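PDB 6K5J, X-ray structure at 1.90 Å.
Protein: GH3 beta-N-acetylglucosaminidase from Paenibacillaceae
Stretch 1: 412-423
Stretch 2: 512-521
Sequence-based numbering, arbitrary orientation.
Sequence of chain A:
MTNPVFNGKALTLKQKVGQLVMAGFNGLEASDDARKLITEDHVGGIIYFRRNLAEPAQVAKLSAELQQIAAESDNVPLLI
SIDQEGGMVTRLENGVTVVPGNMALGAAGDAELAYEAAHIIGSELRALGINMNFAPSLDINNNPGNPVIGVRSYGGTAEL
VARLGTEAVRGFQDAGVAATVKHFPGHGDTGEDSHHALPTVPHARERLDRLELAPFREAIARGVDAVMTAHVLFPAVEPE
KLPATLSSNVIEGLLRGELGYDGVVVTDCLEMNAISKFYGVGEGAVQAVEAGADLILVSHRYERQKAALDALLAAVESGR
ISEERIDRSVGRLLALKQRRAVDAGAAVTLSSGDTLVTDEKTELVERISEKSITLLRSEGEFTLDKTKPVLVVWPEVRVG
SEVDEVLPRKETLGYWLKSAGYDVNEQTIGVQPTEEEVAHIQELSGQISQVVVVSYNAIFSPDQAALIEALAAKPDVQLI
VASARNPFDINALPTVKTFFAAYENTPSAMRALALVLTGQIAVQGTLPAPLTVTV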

# COMPACT_ATOMS: atom_id res chain seq x y z
N THR A 412 -8.19 -4.96 -18.85
CA THR A 412 -7.13 -5.96 -18.91
C THR A 412 -6.20 -5.69 -20.09
O THR A 412 -6.46 -4.84 -20.94
CB THR A 412 -7.74 -7.36 -19.08
OG1 THR A 412 -8.42 -7.42 -20.35
CG2 THR A 412 -8.73 -7.67 -17.95
N LEU A 413 -5.10 -6.44 -20.14
CA LEU A 413 -4.25 -6.38 -21.32
C LEU A 413 -5.04 -6.72 -22.58
O LEU A 413 -4.91 -6.07 -23.62
CB LEU A 413 -3.05 -7.31 -21.17
CG LEU A 413 -2.22 -7.42 -22.44
CD1 LEU A 413 -1.63 -6.06 -22.79
CD2 LEU A 413 -1.11 -8.45 -22.26
N GLY A 414 -5.90 -7.75 -22.49
CA GLY A 414 -6.72 -8.12 -23.63
C GLY A 414 -7.65 -7.00 -24.04
O GLY A 414 -7.86 -6.76 -25.23
N TYR A 415 -8.23 -6.30 -23.06
CA TYR A 415 -9.06 -5.13 -23.33
C TYR A 415 -8.32 -4.11 -24.20
O TYR A 415 -8.85 -3.63 -25.20
CB TYR A 415 -9.49 -4.50 -22.00
CG TYR A 415 -10.18 -3.15 -22.12
CD1 TYR A 415 -11.57 -3.06 -22.27
CD2 TYR A 415 -9.45 -1.97 -22.07
CE1 TYR A 415 -12.20 -1.83 -22.38
CE2 TYR A 415 -10.06 -0.73 -22.17
CZ TYR A 415 -11.44 -0.67 -22.32
OH TYR A 415 -12.05 0.55 -22.43
N TRP A 416 -7.08 -3.78 -23.82
CA TRP A 416 -6.37 -2.76 -24.59
C TRP A 416 -5.91 -3.28 -25.95
O TRP A 416 -5.91 -2.54 -26.94
CB TRP A 416 -5.18 -2.23 -23.79
CG TRP A 416 -5.61 -1.45 -22.59
CD1 TRP A 416 -5.54 -1.83 -21.29
CD2 TRP A 416 -6.21 -0.15 -22.60
NE1 TRP A 416 -6.04 -0.85 -20.47
CE2 TRP A 416 -6.46 0.20 -21.25
CE3 TRP A 416 -6.55 0.76 -23.60
CZ2 TRP A 416 -7.02 1.42 -20.89
CZ3 TRP A 416 -7.12 1.97 -23.25
CH2 TRP A 416 -7.35 2.29 -21.90
N LEU A 417 -5.50 -4.55 -26.02
CA LEU A 417 -5.12 -5.09 -27.32
C LEU A 417 -6.32 -5.11 -28.25
O LEU A 417 -6.21 -4.78 -29.44
CB LEU A 417 -4.53 -6.48 -27.16
CG LEU A 417 -3.11 -6.54 -26.57
CD1 LEU A 417 -2.71 -7.98 -26.39
CD2 LEU A 417 -2.11 -5.81 -27.47
N LYS A 418 -7.49 -5.49 -27.73
CA LYS A 418 -8.72 -5.45 -28.51
C LYS A 418 -9.03 -4.04 -28.99
O LYS A 418 -9.45 -3.84 -30.13
CB LYS A 418 -9.88 -6.00 -27.68
CG LYS A 418 -9.93 -7.51 -27.62
CD LYS A 418 -11.04 -8.00 -26.68
CE LYS A 418 -11.01 -9.51 -26.55
NZ LYS A 418 -11.74 -10.00 -25.35
N SER A 419 -8.84 -3.05 -28.12
CA SER A 419 -9.12 -1.68 -28.55
C SER A 419 -8.18 -1.23 -29.66
O SER A 419 -8.53 -0.32 -30.42
CB SER A 419 -9.05 -0.73 -27.34
OG SER A 419 -7.73 -0.24 -27.17
N ALA A 420 -7.02 -1.86 -29.79
CA ALA A 420 -6.08 -1.53 -30.85
C ALA A 420 -6.37 -2.30 -32.14
O ALA A 420 -5.64 -2.12 -33.12
CB ALA A 420 -4.65 -1.81 -30.40
N GLY A 421 -7.39 -3.15 -32.16
CA GLY A 421 -7.74 -3.90 -33.35
C GLY A 421 -7.14 -5.28 -33.44
O GLY A 421 -7.20 -5.89 -34.52
N TYR A 422 -6.56 -5.80 -32.37
CA TYR A 422 -6.00 -7.14 -32.39
C TYR A 422 -7.09 -8.18 -32.14
O TYR A 422 -8.11 -7.92 -31.48
CB TYR A 422 -4.86 -7.27 -31.36
CG TYR A 422 -3.61 -6.58 -31.85
CD1 TYR A 422 -3.56 -5.19 -31.95
CD2 TYR A 422 -2.50 -7.30 -32.24
CE1 TYR A 422 -2.42 -4.54 -32.42
CE2 TYR A 422 -1.35 -6.67 -32.70
CZ TYR A 422 -1.32 -5.29 -32.79
OH TYR A 422 -0.19 -4.65 -33.26
N ASP A 423 -6.89 -9.36 -32.72
CA ASP A 423 -7.80 -10.50 -32.60
C ASP A 423 -7.36 -11.30 -31.39
O ASP A 423 -6.42 -12.10 -31.46
CB ASP A 423 -7.76 -11.32 -33.89
CG ASP A 423 -8.59 -12.60 -33.82
OD1 ASP A 423 -9.43 -12.74 -32.91
OD2 ASP A 423 -8.39 -13.46 -34.70
N ALA A 512 -0.25 0.76 -21.31
CA ALA A 512 1.14 0.97 -21.70
C ALA A 512 1.78 -0.33 -22.16
O ALA A 512 2.53 -0.35 -23.14
CB ALA A 512 1.92 1.57 -20.53
N LEU A 513 1.49 -1.42 -21.46
CA LEU A 513 2.03 -2.71 -21.87
C LEU A 513 1.56 -3.08 -23.27
O LEU A 513 2.35 -3.57 -24.08
CB LEU A 513 1.62 -3.79 -20.86
CG LEU A 513 2.00 -5.22 -21.21
CD1 LEU A 513 3.53 -5.35 -21.31
CD2 LEU A 513 1.43 -6.14 -20.15
N ALA A 514 0.27 -2.87 -23.56
CA ALA A 514 -0.23 -3.14 -24.90
C ALA A 514 0.49 -2.29 -25.94
O ALA A 514 0.84 -2.78 -27.02
CB ALA A 514 -1.74 -2.88 -24.96
N LEU A 515 0.71 -1.01 -25.63
CA LEU A 515 1.41 -0.14 -26.58
C LEU A 515 2.83 -0.62 -26.84
O LEU A 515 3.35 -0.49 -27.95
CB LEU A 515 1.41 1.30 -26.08
CG LEU A 515 0.03 1.98 -25.97
CD1 LEU A 515 0.14 3.27 -25.18
CD2 LEU A 515 -0.57 2.26 -27.34
N VAL A 516 3.50 -1.14 -25.81
CA VAL A 516 4.85 -1.68 -26.01
C VAL A 516 4.80 -2.91 -26.90
O VAL A 516 5.56 -3.02 -27.88
CB VAL A 516 5.50 -2.00 -24.65
CG1 VAL A 516 6.74 -2.90 -24.84
CG2 VAL A 516 5.88 -0.72 -23.92
N LEU A 517 3.93 -3.87 -26.56
CA LEU A 517 3.86 -5.14 -27.27
C LEU A 517 3.44 -4.98 -28.73
O LEU A 517 3.78 -5.84 -29.55
CB LEU A 517 2.87 -6.08 -26.56
CG LEU A 517 3.22 -6.48 -25.14
CD1 LEU A 517 2.15 -7.40 -24.54
CD2 LEU A 517 4.59 -7.15 -25.11
N THR A 518 2.73 -3.91 -29.07
CA THR A 518 2.34 -3.65 -30.44
C THR A 518 3.28 -2.67 -31.15
O THR A 518 2.96 -2.21 -32.25
CB THR A 518 0.89 -3.12 -30.49
OG1 THR A 518 0.78 -1.92 -29.71
CG2 THR A 518 -0.06 -4.15 -29.91
N GLY A 519 4.41 -2.32 -30.54
CA GLY A 519 5.36 -1.46 -31.22
C GLY A 519 4.96 -0.00 -31.33
O GLY A 519 5.56 0.74 -32.11
N GLN A 520 3.96 0.43 -30.56
CA GLN A 520 3.55 1.83 -30.65
C GLN A 520 4.44 2.74 -29.80
O GLN A 520 4.66 3.90 -30.18
CB GLN A 520 2.08 1.96 -30.23
CG GLN A 520 1.16 1.27 -31.23
CD GLN A 520 -0.29 1.30 -30.81
OE1 GLN A 520 -0.96 2.33 -30.93
NE2 GLN A 520 -0.80 0.16 -30.31
N ILE A 521 4.94 2.26 -28.67
CA ILE A 521 5.90 3.02 -27.87
C ILE A 521 7.09 2.12 -27.56
O ILE A 521 7.02 0.89 -27.61
CB ILE A 521 5.29 3.56 -26.55
CG1 ILE A 521 4.89 2.40 -25.61
CG2 ILE A 521 4.06 4.44 -26.84
CD1 ILE A 521 4.21 2.90 -24.28
O HOH W 1 2.18 -5.15 -33.42

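This is a small apolar contact between two helices and the turns that follow them, with no direct hydrogen bond between the stretches. The helices 413-419 and 512-517 cross at -53°, and their axes come within 8.8 Å. The contact buries 358 Å², both sides summed.

Ala 514 lies at the centre. Its CA is 5.8 Å from the CA of Leu 417, the nearest CA pair across the stretches. Its CB points toward the first helix and meets three residues there. Ala 514 CB is 3.7 Å from Trp 416 CB, 3.9 Å from Leu 413 CD1 and 3.9 Å from Leu 417 CD2. Trp 416 takes part through its CB, while the end of its side chain leads away from the second stretch.

Leu 413 extends the contact to Leu 513 and Leu 517. Its CA-to-CB bond points sideways, but with chi1 t and chi2 p the end of the side chain comes nearer. Leu 413 CD2 packs 4.0 Å from Leu 513 CD2 and 4.1 Å from Leu 517 CD1. Leu 413 CD1 also lies 3.8 Å from Ala 514 N, so it rests against the backbone as well as the methyl.

Thr 518 continues the contact just past the second helix. Its CG2 is 3.6 Å from Leu 417 CD2 and 3.3 Å from Tyr 422 CZ. The methyl meets the tyrosine ring obliquely. The hydroxyl is used within its own stretch: Thr 518 OG1 donates to Ala 514 O at 2.8 Å and accepts from Gln 520 NE2 at 2.7 Å. The threonine thus offers its methyl across the contact while its polar group is satisfied locally. Gln 520 NE2 also comes to 4.3 Å from Ala 420 CB, a looser contact.

A water links the two turns. It is 2.4 Å from Tyr 422 OH, a very short distance, and makes a weak bond to Thr 518 O at 3.3 Å.

Both ends of the first helix are closed by local bonds. Thr 412 caps the first helix, its OG1 accepting from Tyr 415 N at 2.9 Å. The other end closes in a Schellman motif at Gly 421, which has positive phi. Within it, Tyr 422 N bonds to Leu 417 O at 3.1 Å and Gly 421 N to Lys 418 O at 3.0 Å. After this turn, the CA-to-CB bond of Tyr 422 points toward the second stretch.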